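Local coordinates for mitogen-activated protein kinase kinase kinase 7 interacting protein 1 (Anopheles gambiae, PDB 2IRM) that probably acts as an adaptor with a PP2C-like fold that binds the kinase TAK1 and triggers its autophosphorylation and activation, at residues E19-Y25 with N343-T349. Sequence-based numbering, arbitrary orientation.
Sequences EAINQIY and NSRDDVT
Ala20 and Val348 exchange two backbone hydrogen bonds, Ala20 N to Val348 O at 3.0 Å and Val348 N to Ala20 O at 2.8 Å. The antiparallel pairing resumes at Gln23 and Arg345, again doubly bonded, and Tyr25 N closes it on Asn343 O.

Between these pairs both strands break, and side chains take over the bonding. Asp347 OD1 accepts two bonds from Asn22 on one face of the carboxylate: the backbone N at 3.1 Å, from well above the plane, and ND2 at 3.2 Å, nearer the plane on the syn side. Amide and carboxylate stand almost perpendicular, 88° apart. Asp347 OD2 also takes Arg38 N.

Arg345 leaves with CG opposite the backbone N (chi1 -175°) and bends at its next two torsions, which brings NH2 to Ile21 O at 3.0 Å. Its guanidinium stacks against the Gln23 amide, planes 19° apart, while the Tyr25 ring stands nearly upright to it and hydrogen-bonds through OH to His326.

Ala20, Arg345 and Val348 pack on Val323 of helix 311-334. The chain's first strand, 15-25, thus pairs with its last, 344-354, in one antiparallel sheet of the PP2C-type beta sandwich, flanked by 31-33 and 268-274.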
ATOM      1  N   GLU A  19       0.771  13.747   3.858  1.00 43.70           N
ATOM      2  CA  GLU A  19      -0.414  13.236   3.197  1.00 43.83           C
ATOM      3  C   GLU A  19      -0.867  14.219   2.147  1.00 43.47           C
ATOM      4  O   GLU A  19      -0.873  15.433   2.373  1.00 43.36           O
ATOM      5  CB  GLU A  19      -1.563  13.075   4.186  1.00 43.95           C
ATOM      6  CG  GLU A  19      -1.501  11.874   5.118  1.00 44.95           C
ATOM      7  CD  GLU A  19      -2.633  11.890   6.155  1.00 44.79           C
ATOM      8  OE1 GLU A  19      -3.100  12.988   6.537  1.00 44.89           O
ATOM      9  OE2 GLU A  19      -3.060  10.799   6.587  1.00 47.21           O
ATOM     10  N   ALA A  20      -1.254  13.684   0.998  1.00 43.24           N
ATOM     11  CA  ALA A  20      -2.031  14.445   0.030  1.00 42.86           C
ATOM     12  C   ALA A  20      -3.221  13.602  -0.412  1.00 42.57           C
ATOM     13  O   ALA A  20      -3.094  12.402  -0.690  1.00 42.46           O
ATOM     14  CB  ALA A  20      -1.183  14.877  -1.151  1.00 42.92           C
ATOM     15  N   ILE A  21      -4.375  14.256  -0.447  1.00 42.07           N
ATOM     16  CA  ILE A  21      -5.654  13.616  -0.691  1.00 41.75           C
ATOM     17  C   ILE A  21      -5.810  13.300  -2.167  1.00 41.70           C
ATOM     18  O   ILE A  21      -5.317  14.036  -3.013  1.00 41.68           O
ATOM     19  CB  ILE A  21      -6.810  14.521  -0.165  1.00 41.88           C
ATOM     20  CG1 ILE A  21      -8.184  14.023  -0.616  1.00 41.60           C
ATOM     21  CG2 ILE A  21      -6.565  16.007  -0.510  1.00 41.60           C
ATOM     22  CD1 ILE A  21      -8.733  12.912   0.237  1.00 41.45           C
ATOM     23  N   ASN A  22      -6.485  12.195  -2.468  1.00 41.99           N
ATOM     24  CA  ASN A  22      -6.664  11.748  -3.854  1.00 42.23           C
ATOM     25  C   ASN A  22      -7.269  12.831  -4.742  1.00 42.63           C
ATOM     26  O   ASN A  22      -8.052  13.666  -4.277  1.00 42.30           O
ATOM     27  CB  ASN A  22      -7.493  10.458  -3.920  1.00 41.81           C
ATOM     28  CG  ASN A  22      -8.945  10.672  -3.536  1.00 40.96           C
ATOM     29  OD1 ASN A  22      -9.732  11.215  -4.309  1.00 40.38           O
ATOM     30  ND2 ASN A  22      -9.310  10.229  -2.344  1.00 39.77           N
ATOM     31  N   GLN A  23      -6.894  12.819  -6.016  1.00 43.34           N
ATOM     32  CA  GLN A  23      -7.388  13.820  -6.956  1.00 44.22           C
ATOM     33  C   GLN A  23      -7.757  13.240  -8.306  1.00 44.61           C
ATOM     34  O   GLN A  23      -7.128  12.295  -8.780  1.00 44.82           O
ATOM     35  CB  GLN A  23      -6.346  14.913  -7.168  1.00 44.20           C
ATOM     36  CG  GLN A  23      -6.199  15.873  -6.007  1.00 44.48           C
ATOM     37  CD  GLN A  23      -5.249  17.014  -6.305  1.00 44.46           C
ATOM     38  OE1 GLN A  23      -5.254  18.023  -5.612  1.00 46.03           O
ATOM     39  NE2 GLN A  23      -4.429  16.861  -7.336  1.00 44.63           N
ATOM     40  N   ILE A  24      -8.788  13.814  -8.919  1.00 45.14           N
ATOM     41  CA  ILE A  24      -9.044  13.605 -10.338  1.00 45.77           C
ATOM     42  C   ILE A  24      -8.653  14.895 -11.059  1.00 45.94           C
ATOM     43  O   ILE A  24      -9.195  15.962 -10.773  1.00 45.94           O
ATOM     44  CB  ILE A  24     -10.517  13.173 -10.627  1.00 45.70           C
ATOM     45  CG1 ILE A  24     -10.699  11.680 -10.309  1.00 46.16           C
ATOM     46  CG2 ILE A  24     -10.900  13.437 -12.088  1.00 45.98           C
ATOM     47  CD1 ILE A  24     -12.137  11.156 -10.432  1.00 46.02           C
ATOM     48  N   TYR A  25      -7.687  14.789 -11.969  1.00 46.42           N
ATOM     49  CA  TYR A  25      -7.215  15.931 -12.747  1.00 46.88           C
ATOM     50  C   TYR A  25      -8.174  16.251 -13.896  1.00 47.51           C
ATOM     51  O   TYR A  25      -8.453  15.390 -14.728  1.00 47.73           O
ATOM     52  CB  TYR A  25      -5.816  15.661 -13.327  1.00 46.47           C
ATOM     53  CG  TYR A  25      -4.700  15.333 -12.341  1.00 45.80           C
ATOM     54  CD1 TYR A  25      -4.688  15.858 -11.047  1.00 44.83           C
ATOM     55  CD2 TYR A  25      -3.626  14.528 -12.732  1.00 45.25           C
ATOM     56  CE1 TYR A  25      -3.650  15.570 -10.167  1.00 44.58           C
ATOM     57  CE2 TYR A  25      -2.586  14.235 -11.857  1.00 45.03           C
ATOM     58  CZ  TYR A  25      -2.606  14.760 -10.578  1.00 45.06           C
ATOM     59  OH  TYR A  25      -1.581  14.472  -9.712  1.00 45.52           O
ATOM     60  N   ASN A 343      -4.213  10.345 -15.238  1.00 49.50           N
ATOM     61  CA  ASN A 343      -5.087  11.511 -15.204  1.00 48.75           C
ATOM     62  C   ASN A 343      -5.655  11.726 -13.806  1.00 48.46           C
ATOM     63  O   ASN A 343      -6.581  12.517 -13.604  1.00 48.36           O
ATOM     64  CB  ASN A 343      -6.217  11.355 -16.224  1.00 48.62           C
ATOM     65  CG  ASN A 343      -7.255  10.337 -15.802  1.00 48.61           C
ATOM     66  OD1 ASN A 343      -8.448  10.557 -15.983  1.00 48.28           O
ATOM     67  ND2 ASN A 343      -6.811   9.217 -15.231  1.00 49.67           N
ATOM     68  N   SER A 344      -5.095  11.004 -12.841  1.00 48.08           N
ATOM     69  CA  SER A 344      -5.571  11.067 -11.473  1.00 47.60           C
ATOM     70  C   SER A 344      -4.463  10.822 -10.463  1.00 47.36           C
ATOM     71  O   SER A 344      -3.312  10.557 -10.806  1.00 47.02           O
ATOM     72  CB  SER A 344      -6.715  10.065 -11.252  1.00 47.81           C
ATOM     73  OG  SER A 344      -6.236   8.744 -11.046  1.00 47.49           O
ATOM     74  N   ARG A 345      -4.852  10.907  -9.202  1.00 47.47           N
ATOM     75  CA  ARG A 345      -3.966  10.716  -8.075  1.00 47.47           C
ATOM     76  C   ARG A 345      -4.754   9.954  -7.023  1.00 47.51           C
ATOM     77  O   ARG A 345      -5.929  10.258  -6.759  1.00 47.20           O
ATOM     78  CB  ARG A 345      -3.538  12.081  -7.529  1.00 47.52           C
ATOM     79  CG  ARG A 345      -2.511  12.044  -6.417  1.00 46.81           C
ATOM     80  CD  ARG A 345      -2.767  13.165  -5.431  1.00 45.01           C
ATOM     81  NE  ARG A 345      -2.277  14.444  -5.918  1.00 44.14           N
ATOM     82  CZ  ARG A 345      -2.459  15.604  -5.293  1.00 44.29           C
ATOM     83  NH1 ARG A 345      -1.968  16.715  -5.820  1.00 44.18           N
ATOM     84  NH2 ARG A 345      -3.134  15.662  -4.151  1.00 43.62           N
ATOM     85  N   ASP A 346      -4.115   8.948  -6.442  1.00 47.73           N
ATOM     86  CA  ASP A 346      -4.704   8.254  -5.305  1.00 48.20           C
ATOM     87  C   ASP A 346      -4.175   8.941  -4.065  1.00 48.22           C
ATOM     88  O   ASP A 346      -3.344   9.839  -4.168  1.00 48.45           O
ATOM     89  CB  ASP A 346      -4.355   6.767  -5.322  1.00 48.25           C
ATOM     90  CG  ASP A 346      -4.888   6.051  -6.567  1.00 49.02           C
ATOM     91  OD1 ASP A 346      -6.014   6.376  -7.015  1.00 49.45           O
ATOM     92  OD2 ASP A 346      -4.180   5.163  -7.098  1.00 49.82           O
ATOM     93  N   ASP A 347      -4.666   8.555  -2.897  1.00 48.24           N
ATOM     94  CA  ASP A 347      -4.184   9.167  -1.669  1.00 48.14           C
ATOM     95  C   ASP A 347      -2.702   8.888  -1.522  1.00 47.84           C
ATOM     96  O   ASP A 347      -2.274   7.733  -1.519  1.00 47.88           O
ATOM     97  CB  ASP A 347      -4.957   8.646  -0.474  1.00 48.36           C
ATOM     98  CG  ASP A 347      -6.434   8.930  -0.589  1.00 49.62           C
ATOM     99  OD1 ASP A 347      -6.840  10.061  -0.241  1.00 51.20           O
ATOM    100  OD2 ASP A 347      -7.185   8.030  -1.038  1.00 51.01           O
ATOM    101  N   VAL A 348      -1.921   9.959  -1.469  1.00 47.51           N
ATOM    102  CA  VAL A 348      -0.484   9.848  -1.271  1.00 47.06           C
ATOM    103  C   VAL A 348      -0.225   9.873   0.228  1.00 46.94           C
ATOM    104  O   VAL A 348      -0.763  10.732   0.944  1.00 47.39           O
ATOM    105  CB  VAL A 348       0.279  10.998  -1.964  1.00 46.96           C
ATOM    106  CG1 VAL A 348       1.756  10.953  -1.615  1.00 46.70           C
ATOM    107  CG2 VAL A 348       0.090  10.934  -3.471  1.00 46.57           C
ATOM    108  N   THR A 349       0.575   8.928   0.707  1.00 46.30           N
ATOM    109  CA  THR A 349       0.953   8.926   2.111  1.00 46.08           C
ATOM    110  C   THR A 349       2.403   8.545   2.289  1.00 45.63           C
ATOM    111  O   THR A 349       2.879   7.576   1.701  1.00 45.72           O
ATOM    112  CB  THR A 349       0.035   8.023   2.955  1.00 46.24           C
ATOM    113  OG1 THR A 349      -1.261   8.624   3.037  1.00 47.34           O
ATOM    114  CG2 THR A 349       0.579   7.847   4.373  1.00 46.26           C
TER